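PDB 5HHA: PvdO from Pseudomonas aeruginosa, which is a periplasmic, calcium-binding protein of the formylglycine-generating enzyme family that probably acts as an oxidase in maturation of the pyoverdine chromophore. Local coordinates for residues C39-V44 / S80-T85; P125-D130 / G215-W220; L152-R157 / L246-G251; G97-D102 / C111-P116. All coordinates share one frame; numbering follows the deposited sequence. Where two conformers were deposited one is given.

From the N terminus, contact 1 comes first: it closes the loop from residues 39-44 to 80-85, pairing strand 42-52 with strand 77-80. Contact 4 follows, a short closure between 97-102 and 111-116 in the long loop after helix 86-96. Contacts 2 and 3 then cross, since 152-157 falls between 125-130 and 215-220, and 246-251 comes after both. They meet on neighbouring strands 218-221 and 247-251 and through the salt bridge of E219 with R157. Contact 2 also joins the others: A126 N hydrogen-bonds to V84 O of contact 1, and the disulfide C111-C128 ties it to contact 4.

Contact 1: residues C39-V44 / S80-T85; sequences CPEMVV and SRYQVT
R81 and E41 meet because their first torsions aim two long chains at each other: R81 sets CG between its backbone N and carbonyl carbon (chi1 66°) and runs extended to NE, while E41 holds CG anti to its carbonyl carbon (chi1 -65°) and stretches out. The guanidinium takes the carboxylate side-on. R81 NE lies 3.0 Å and R81 NH2 2.8 Å from E41 OE1, so a single oxygen accepts both bonds of the salt bridge. That oxygen sits in the guanidinium plane, although the carboxylate is turned 44° from it. Y82 brings its ring edge to the same atom, CE2 standing 3.4 Å from E41 OE1, and sets its hydroxyl over one face of the R81 guanidinium. On the backbone R81 N donates to E41 O at 2.9 Å, and a water donates to that carbonyl while accepting from Y82 N. V43 CG1 makes an apolar contact with R81 CB at 3.7 Å, and the doubly bent chain of M42 packs CE 3.4 Å from S80 N. M42 and S80 form an antiparallel, non-hydrogen-bonded pair, one bridge between strands 42-52 and 77-80 in the mixed sheet of this FGE-sulfatase family fold.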
# COMPACT_ATOMS: atom_id res chain seq x y z
N CYS A 39 -5.17 14.63 -8.83
CA CYS A 39 -5.60 13.27 -8.51
C CYS A 39 -4.45 12.29 -8.68
O CYS A 39 -3.56 12.52 -9.50
CB CYS A 39 -6.72 12.84 -9.45
SG CYS A 39 -8.29 13.71 -9.22
N PRO A 40 -4.49 11.18 -7.91
CA PRO A 40 -3.40 10.21 -8.05
C PRO A 40 -3.34 9.56 -9.42
O PRO A 40 -4.38 9.34 -10.03
CB PRO A 40 -3.72 9.17 -6.98
CG PRO A 40 -4.61 9.86 -5.99
CD PRO A 40 -5.40 10.85 -6.81
N GLU A 41 -2.15 9.27 -9.90
CA GLU A 41 -1.99 8.51 -11.14
C GLU A 41 -2.42 7.07 -10.93
O GLU A 41 -1.89 6.38 -10.03
CB GLU A 41 -0.55 8.58 -11.60
CG GLU A 41 -0.16 10.02 -11.99
CD GLU A 41 1.31 10.20 -12.32
OE1 GLU A 41 2.03 9.21 -12.52
OE2 GLU A 41 1.77 11.35 -12.39
N MET A 42 -3.37 6.62 -11.73
CA MET A 42 -3.96 5.30 -11.61
C MET A 42 -3.44 4.39 -12.72
O MET A 42 -3.17 4.85 -13.85
CB MET A 42 -5.46 5.41 -11.72
CG MET A 42 -6.06 6.36 -10.72
SD MET A 42 -5.72 5.98 -9.00
CE MET A 42 -6.67 4.45 -8.79
N VAL A 43 -3.29 3.11 -12.42
CA VAL A 43 -2.91 2.12 -13.42
C VAL A 43 -3.95 1.00 -13.41
O VAL A 43 -4.40 0.55 -12.35
CB VAL A 43 -1.46 1.59 -13.21
CG1 VAL A 43 -1.29 0.89 -11.84
CG2 VAL A 43 -1.03 0.68 -14.35
N VAL A 44 -4.35 0.57 -14.60
CA VAL A 44 -5.30 -0.51 -14.73
C VAL A 44 -4.63 -1.86 -14.51
O VAL A 44 -3.65 -2.18 -15.16
CB VAL A 44 -5.97 -0.50 -16.14
CG1 VAL A 44 -6.94 -1.67 -16.30
CG2 VAL A 44 -6.69 0.83 -16.39
N SER A 80 -3.79 3.16 -7.50
CA SER A 80 -2.79 4.20 -7.66
C SER A 80 -1.42 3.54 -7.85
O SER A 80 -1.04 2.63 -7.09
CB SER A 80 -2.85 5.20 -6.51
OG SER A 80 -2.68 4.60 -5.24
N ARG A 81 -0.73 3.91 -8.92
CA ARG A 81 0.54 3.25 -9.21
C ARG A 81 1.60 3.57 -8.17
O ARG A 81 2.58 2.80 -8.00
CB ARG A 81 1.03 3.54 -10.64
CG ARG A 81 1.41 4.96 -10.97
CD ARG A 81 2.01 4.96 -12.36
NE ARG A 81 2.46 6.27 -12.81
CZ ARG A 81 3.20 6.45 -13.90
NH1 ARG A 81 3.55 5.40 -14.65
NH2 ARG A 81 3.59 7.67 -14.25
N TYR A 82 1.42 4.70 -7.51
CA TYR A 82 2.22 5.09 -6.35
C TYR A 82 1.33 5.10 -5.11
O TYR A 82 0.10 5.15 -5.22
CB TYR A 82 2.75 6.51 -6.53
CG TYR A 82 3.49 6.76 -7.81
CD1 TYR A 82 4.64 6.06 -8.10
CD2 TYR A 82 3.06 7.72 -8.74
CE1 TYR A 82 5.35 6.30 -9.26
CE2 TYR A 82 3.77 7.96 -9.90
CZ TYR A 82 4.89 7.22 -10.15
OH TYR A 82 5.60 7.46 -11.31
N GLN A 83 1.94 5.08 -3.95
CA GLN A 83 1.29 5.54 -2.75
C GLN A 83 0.81 6.98 -2.99
O GLN A 83 1.44 7.76 -3.73
CB GLN A 83 2.27 5.46 -1.59
CG GLN A 83 2.54 4.01 -1.14
CD GLN A 83 4.01 3.61 -1.06
OE1 GLN A 83 4.93 4.40 -1.26
NE2 GLN A 83 4.21 2.33 -0.72
N VAL A 84 -0.33 7.33 -2.40
CA VAL A 84 -0.82 8.69 -2.52
C VAL A 84 0.22 9.62 -1.91
O VAL A 84 0.79 9.32 -0.86
CB VAL A 84 -2.18 8.82 -1.86
CG1 VAL A 84 -2.63 10.30 -1.80
CG2 VAL A 84 -3.21 8.00 -2.63
N THR A 85 0.50 10.73 -2.58
CA THR A 85 1.62 11.57 -2.15
C THR A 85 1.21 12.64 -1.16
O THR A 85 0.03 12.95 -1.01
CB THR A 85 2.27 12.30 -3.33
OG1 THR A 85 1.34 13.26 -3.84
CG2 THR A 85 2.74 11.34 -4.43
O HOH W 1 -0.23 7.02 -7.98
O HOH W 2 5.31 10.02 -12.36

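Contact 2: residues P125-D130 / G215-W220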
# COMPACT_ATOMS: atom_id res chain seq x y z
N PRO A 125 5.51 9.85 0.07
CA PRO A 125 4.17 9.37 0.41
C PRO A 125 3.51 10.18 1.51
O PRO A 125 4.14 10.57 2.50
CB PRO A 125 4.40 7.93 0.89
CG PRO A 125 5.71 7.54 0.33
CD PRO A 125 6.53 8.80 0.24
N ALA A 126 2.20 10.38 1.37
CA ALA A 126 1.38 10.85 2.48
C ALA A 126 1.46 9.85 3.62
O ALA A 126 1.40 8.62 3.40
CB ALA A 126 -0.05 11.00 2.04
N VAL A 127 1.57 10.34 4.83
CA VAL A 127 1.58 9.51 6.03
C VAL A 127 0.77 10.24 7.12
O VAL A 127 0.15 11.28 6.85
CB VAL A 127 3.03 9.24 6.49
CG1 VAL A 127 3.76 8.36 5.48
CG2 VAL A 127 3.80 10.55 6.76
N CYS A 128 0.78 9.69 8.33
CA CYS A 128 0.17 10.37 9.48
C CYS A 128 -1.32 10.53 9.28
O CYS A 128 -1.92 11.50 9.78
CB CYS A 128 0.88 11.70 9.76
SG CYS A 128 2.55 11.47 10.38
N VAL A 129 -1.91 9.53 8.62
CA VAL A 129 -3.34 9.39 8.39
C VAL A 129 -3.85 8.08 8.99
O VAL A 129 -3.16 7.04 8.96
CB VAL A 129 -3.67 9.40 6.88
CG1 VAL A 129 -3.55 10.81 6.30
CG2 VAL A 129 -2.81 8.40 6.09
N ASP A 130 -5.05 8.11 9.57
CA ASP A 130 -5.65 6.88 10.05
C ASP A 130 -6.56 6.28 8.98
O ASP A 130 -6.70 6.76 7.88
CB ASP A 130 -6.33 7.01 11.46
CG ASP A 130 -7.67 7.72 11.43
OD1 ASP A 130 -8.16 8.11 10.37
OD2 ASP A 130 -8.27 7.87 12.54
N GLY A 215 8.41 -1.41 -0.42
CA GLY A 215 9.06 -0.57 0.57
C GLY A 215 8.38 0.79 0.69
O GLY A 215 7.22 0.99 0.26
N ASN A 216 9.12 1.72 1.26
CA ASN A 216 8.73 3.11 1.43
C ASN A 216 7.81 3.28 2.65
O ASN A 216 8.26 3.76 3.69
CB ASN A 216 8.20 3.75 0.13
CG ASN A 216 8.68 5.18 -0.05
OD1 ASN A 216 9.50 5.66 0.72
ND2 ASN A 216 8.18 5.85 -1.09
N VAL A 217 6.54 2.88 2.54
CA VAL A 217 5.62 2.91 3.67
C VAL A 217 4.72 1.69 3.65
O VAL A 217 4.42 1.14 2.58
CB VAL A 217 4.70 4.18 3.65
CG1 VAL A 217 5.49 5.43 3.91
CG2 VAL A 217 3.94 4.33 2.35
N TYR A 218 4.29 1.28 4.83
CA TYR A 218 3.09 0.42 4.90
C TYR A 218 1.89 1.17 4.34
O TYR A 218 1.93 2.40 4.22
CB TYR A 218 2.81 0.06 6.36
CG TYR A 218 3.47 -1.21 6.84
CD1 TYR A 218 2.82 -2.43 6.70
CD2 TYR A 218 4.73 -1.20 7.44
CE1 TYR A 218 3.38 -3.60 7.16
CE2 TYR A 218 5.30 -2.39 7.91
CZ TYR A 218 4.62 -3.59 7.74
OH TYR A 218 5.12 -4.81 8.21
N GLU A 219 0.82 0.44 4.06
CA GLU A 219 -0.38 1.00 3.48
C GLU A 219 -1.60 0.44 4.15
O GLU A 219 -1.73 -0.78 4.32
CB GLU A 219 -0.49 0.63 2.01
CG GLU A 219 0.60 1.22 1.14
CD GLU A 219 0.67 0.57 -0.22
OE1 GLU A 219 -0.32 -0.08 -0.64
OE2 GLU A 219 1.72 0.72 -0.90
N TRP A 220 -2.56 1.30 4.46
CA TRP A 220 -3.87 0.83 4.87
C TRP A 220 -4.54 0.04 3.74
O TRP A 220 -4.46 0.43 2.57
CB TRP A 220 -4.79 2.00 5.20
CG TRP A 220 -4.38 2.80 6.38
CD1 TRP A 220 -3.85 4.05 6.35
CD2 TRP A 220 -4.47 2.42 7.77
NE1 TRP A 220 -3.62 4.48 7.64
CE2 TRP A 220 -3.98 3.50 8.52
CE3 TRP A 220 -4.91 1.28 8.44
CZ2 TRP A 220 -3.93 3.49 9.91
CZ3 TRP A 220 -4.86 1.27 9.82
CH2 TRP A 220 -4.36 2.36 10.54
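W220 reaches across to V129 and D130 with the pyrrole side of its indole. From CB the chain swings CG to the backbone N side (chi1 -66°), which directs the ring at the loop. W220 CD1 comes within 4.0 Å of V129 O; the next atom, W220 NE1, donates to V129 O at 2.9 Å. The oxygen lies close to the ring plane, whereas the N-H arrives from above the carbonyl plane. Further round, W220 CE2 passes 3.7 Å from V129 O, and W220 CZ2 comes to 3.8 Å from D130 CA. The bond satisfies the buried indole N-H and, with the packing, should help fix the ring's rotation. At the other end V217 spreads its two methyls, CG1 meeting V127 CG1 at 3.7 Å and CG2 meeting P125 CB at 3.9 Å. N216 crosses P125 at a slant, with ND2 3.3 Å from P125 CG, while its OD1 accepts from S198 N and from ND2 of N186, a calcium ligand. W220 belongs to strand 218-221, between strands 247-251 and 278-285; its indole packs on V247 and I249 of the first, I278 of the second, and Y131 and V134 of helix 131-145, whose N-cap is D130.

Contact 3: residues L152-R157 / L246-G251; sequences LSEAER and LVQIRG
The R250 guanidinium offers its edge to E154, and the R157 guanidinium lays one face over the backbone where R250 joins G251. In R250, NE and NH2 both donate to E154 OE2, at 2.8 Å and 3.0 Å, with the oxygen in the guanidinium plane. The carboxylate stands almost upright on that plane, 89° from it; NE uses the anti lone pair, and NH2 comes from above the carboxylate plane. Also at the guanidinium edge lies a water that accepts from R250 NH1 and R157 NH1, bridging the two arginines. Each charge has a further partner: R266 for E154 OE2, which probably favours the ionised form, and E158 for R250 NH2. R157 has R250 C over the centre of its guanidinium, and its NH1 lies 3.4 Å from G251 CA; the positive phi of G251 itself calls for glycine. A bend at chi2 (-72°) brings R157 CD to 3.6 Å from R250 CB, the two chains crossing at a slant. The end of R157 is held by M213 O and by a salt bridge to E219. S153 and E156 form the capping box that starts helix 154-162, whose first turn lies against strand 247-251, between strands 218-221 and 266-269.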
# COMPACT_ATOMS: atom_id res chain seq x y z
N LEU A 152 -8.07 -0.10 -1.21
CA LEU A 152 -7.78 -1.44 -1.70
C LEU A 152 -8.19 -2.48 -0.67
O LEU A 152 -8.15 -2.24 0.53
CB LEU A 152 -6.27 -1.59 -1.91
CG LEU A 152 -5.74 -1.06 -3.23
CD1 LEU A 152 -5.84 0.44 -3.30
CD2 LEU A 152 -4.31 -1.49 -3.38
N SER A 153 -8.56 -3.66 -1.15
CA SER A 153 -8.62 -4.83 -0.31
C SER A 153 -7.22 -5.43 -0.17
O SER A 153 -6.33 -5.18 -0.99
CB SER A 153 -9.60 -5.88 -0.84
OG SER A 153 -9.04 -6.49 -1.99
N GLU A 154 -7.05 -6.26 0.85
CA GLU A 154 -5.76 -6.92 1.07
C GLU A 154 -5.39 -7.77 -0.14
O GLU A 154 -4.24 -7.81 -0.57
CB GLU A 154 -5.80 -7.76 2.34
CG GLU A 154 -4.42 -8.26 2.74
CD GLU A 154 -4.33 -9.08 4.00
OE1 GLU A 154 -5.37 -9.44 4.58
OE2 GLU A 154 -3.17 -9.32 4.43
N ALA A 155 -6.38 -8.47 -0.68
CA ALA A 155 -6.12 -9.30 -1.85
C ALA A 155 -5.68 -8.48 -3.06
O ALA A 155 -4.76 -8.84 -3.80
CB ALA A 155 -7.38 -10.09 -2.19
N GLU A 156 -6.34 -7.34 -3.29
CA GLU A 156 -5.94 -6.45 -4.39
C GLU A 156 -4.51 -5.97 -4.21
O GLU A 156 -3.75 -5.87 -5.15
CB GLU A 156 -6.87 -5.23 -4.48
CG GLU A 156 -8.24 -5.54 -5.03
CD GLU A 156 -9.24 -4.41 -4.86
OE1 GLU A 156 -9.00 -3.46 -4.10
OE2 GLU A 156 -10.31 -4.51 -5.51
N ARG A 157 -4.16 -5.67 -2.96
CA ARG A 157 -2.83 -5.16 -2.68
C ARG A 157 -1.77 -6.24 -2.97
O ARG A 157 -0.76 -5.97 -3.64
CB ARG A 157 -2.75 -4.62 -1.25
CG ARG A 157 -1.71 -3.53 -1.03
CD ARG A 157 -0.26 -4.02 -1.04
NE ARG A 157 0.65 -2.92 -0.74
CZ ARG A 157 1.97 -3.05 -0.68
NH1 ARG A 157 2.53 -4.24 -0.73
NH2 ARG A 157 2.72 -1.97 -0.53
N LEU A 246 -8.84 -4.36 15.00
CA LEU A 246 -7.63 -4.28 14.20
C LEU A 246 -7.99 -4.46 12.74
O LEU A 246 -8.90 -5.22 12.41
CB LEU A 246 -6.64 -5.36 14.60
CG LEU A 246 -6.13 -5.29 16.04
CD1 LEU A 246 -5.33 -6.53 16.36
CD2 LEU A 246 -5.29 -4.05 16.26
N VAL A 247 -7.29 -3.72 11.88
CA VAL A 247 -7.40 -3.88 10.45
C VAL A 247 -6.03 -4.21 9.86
O VAL A 247 -5.01 -4.05 10.51
CB VAL A 247 -7.97 -2.60 9.79
CG1 VAL A 247 -9.43 -2.35 10.23
CG2 VAL A 247 -7.07 -1.39 10.01
N GLN A 248 -6.02 -4.70 8.63
CA GLN A 248 -4.78 -5.06 7.96
C GLN A 248 -4.08 -3.84 7.38
O GLN A 248 -4.72 -2.89 6.90
CB GLN A 248 -5.06 -6.04 6.80
CG GLN A 248 -5.78 -7.30 7.20
CD GLN A 248 -4.97 -8.36 7.96
OE1 GLN A 248 -3.76 -8.29 8.15
NE2 GLN A 248 -5.66 -9.36 8.40
N ILE A 249 -2.75 -3.91 7.36
CA ILE A 249 -1.90 -3.00 6.60
C ILE A 249 -0.94 -3.86 5.78
O ILE A 249 -0.66 -5.02 6.12
CB ILE A 249 -1.15 -1.99 7.50
CG1 ILE A 249 -0.31 -2.72 8.53
CG2 ILE A 249 -2.14 -1.06 8.18
CD1 ILE A 249 0.53 -1.78 9.44
N ARG A 250 -0.45 -3.32 4.67
CA ARG A 250 0.38 -4.08 3.75
C ARG A 250 1.62 -3.31 3.34
O ARG A 250 1.69 -2.08 3.46
CB ARG A 250 -0.42 -4.47 2.51
CG ARG A 250 -1.25 -5.76 2.72
CD ARG A 250 -0.34 -6.96 3.03
NE ARG A 250 -1.04 -8.24 2.96
CZ ARG A 250 -0.83 -9.17 2.05
NH1 ARG A 250 0.12 -9.07 1.11
NH2 ARG A 250 -1.52 -10.27 2.13
N GLY A 251 2.58 -4.04 2.79
CA GLY A 251 3.85 -3.48 2.36
C GLY A 251 4.85 -3.47 3.49
O GLY A 251 4.85 -4.32 4.37
O HOH W 3 -1.74 -7.48 6.10
O HOH W 4 1.79 -6.99 -0.11

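Contact 4: residues G97-D102 / C111-P116; sequences GVKLAD and CIAGKP
D102 and L100 take hold of the tight turn at A113 and G114, and here the contact is close. D102 turns CG away from its carbonyl carbon, beside the backbone N (chi1 -66°), which swings OD1 in to accept from A113 N at 2.9 Å, nearly along the C-O axis of the carboxylate. The bond is bent, 137° at the hydrogen, and the same oxygen also lies 3.3 Å from I112 CA. A CA-H...O contact joins A113 CA to L100 O at 3.3 Å, almost straight; a second, from D102 CA to C111 O at 3.3 Å, is much more bent. The buried side chain of L100 pushes CD1 to 3.6 Å from G114 CA. The turn itself is type I', from I112 to K115, and I112 and K115 bond to each other through both their N and O atoms, as at the tip of a two-residue beta hairpin.

Against these direct contacts stand backbone pairs that meet only through water. One water bridges L100 N and A113 O, another A101 O and G114 N. K99 is exposed and merely passes by, its CE 4.2 Å from A113 CB.

Both pieces belong to the long loop between helices 86-96 and 131-145: L100 turns inward onto L89 and L93 of helix 86-96 and onto V129, while the disulfide C111-C128 fastens the turn segment to the loop that leads into helix 131-145.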
# COMPACT_ATOMS: atom_id res chain seq x y z
N GLY A 97 -10.67 21.87 3.87
CA GLY A 97 -10.41 22.49 5.17
C GLY A 97 -10.19 21.54 6.33
O GLY A 97 -10.03 21.95 7.47
N VAL A 98 -10.19 20.25 6.06
CA VAL A 98 -9.97 19.25 7.09
C VAL A 98 -8.62 19.38 7.77
O VAL A 98 -7.62 19.72 7.15
CB VAL A 98 -10.10 17.87 6.47
CG1 VAL A 98 -9.40 16.82 7.33
CG2 VAL A 98 -11.56 17.56 6.28
N LYS A 99 -8.61 19.15 9.09
CA LYS A 99 -7.37 19.03 9.85
C LYS A 99 -7.29 17.61 10.39
O LYS A 99 -8.24 17.09 11.02
CB LYS A 99 -7.28 20.09 10.97
CG LYS A 99 -5.89 20.24 11.60
CD LYS A 99 -5.87 21.36 12.63
CE LYS A 99 -4.57 21.40 13.43
NZ LYS A 99 -4.54 22.51 14.46
N LEU A 100 -6.17 16.96 10.09
CA LEU A 100 -5.90 15.61 10.54
C LEU A 100 -5.49 15.65 11.99
O LEU A 100 -4.73 16.54 12.41
CB LEU A 100 -4.78 15.03 9.69
CG LEU A 100 -5.12 14.91 8.20
CD1 LEU A 100 -3.90 14.53 7.38
CD2 LEU A 100 -6.27 13.91 7.96
N ALA A 101 -5.96 14.68 12.75
CA ALA A 101 -5.60 14.55 14.15
C ALA A 101 -4.13 14.23 14.32
O ALA A 101 -3.52 13.59 13.45
CB ALA A 101 -6.45 13.46 14.81
N ASP A 102 -3.54 14.69 15.42
CA ASP A 102 -2.17 14.34 15.76
C ASP A 102 -2.10 12.91 16.25
O ASP A 102 -3.10 12.37 16.74
CB ASP A 102 -1.64 15.25 16.88
CG ASP A 102 -1.51 16.69 16.45
OD1 ASP A 102 -1.62 17.03 15.26
OD2 ASP A 102 -1.25 17.53 17.35
N CYS A 111 3.31 12.55 14.66
CA CYS A 111 2.50 13.00 13.53
C CYS A 111 1.73 14.21 13.98
O CYS A 111 0.98 14.13 14.94
CB CYS A 111 1.49 11.92 13.11
SG CYS A 111 2.23 10.53 12.20
N ILE A 112 1.92 15.33 13.29
CA ILE A 112 1.25 16.57 13.66
C ILE A 112 0.50 17.07 12.43
O ILE A 112 1.09 17.49 11.43
CB ILE A 112 2.24 17.65 14.18
CG1 ILE A 112 2.88 17.21 15.51
CG2 ILE A 112 1.51 18.96 14.44
CD1 ILE A 112 3.98 16.22 15.39
N ALA A 113 -0.82 16.95 12.50
CA ALA A 113 -1.72 17.42 11.46
C ALA A 113 -1.33 16.87 10.09
O ALA A 113 -1.43 17.56 9.09
CB ALA A 113 -1.77 18.96 11.45
N GLY A 114 -0.91 15.61 10.05
CA GLY A 114 -0.57 14.96 8.81
C GLY A 114 0.90 14.97 8.46
O GLY A 114 1.31 14.31 7.51
N LYS A 115 1.70 15.73 9.21
CA LYS A 115 3.11 15.86 8.88
C LYS A 115 3.99 15.04 9.81
O LYS A 115 3.85 15.13 11.02
CB LYS A 115 3.56 17.32 8.97
CG LYS A 115 2.96 18.25 7.93
CD LYS A 115 3.30 17.85 6.50
CE LYS A 115 4.75 18.14 6.13
NZ LYS A 115 4.95 18.06 4.64
N PRO A 116 4.91 14.27 9.22
CA PRO A 116 5.89 13.55 10.03
C PRO A 116 7.00 14.50 10.49
O PRO A 116 7.02 15.67 10.08
CB PRO A 116 6.43 12.53 9.04
CG PRO A 116 6.43 13.26 7.75
CD PRO A 116 5.20 14.14 7.78
O HOH W 5 -4.09 18.36 8.60
O HOH W 6 -1.32 13.46 11.80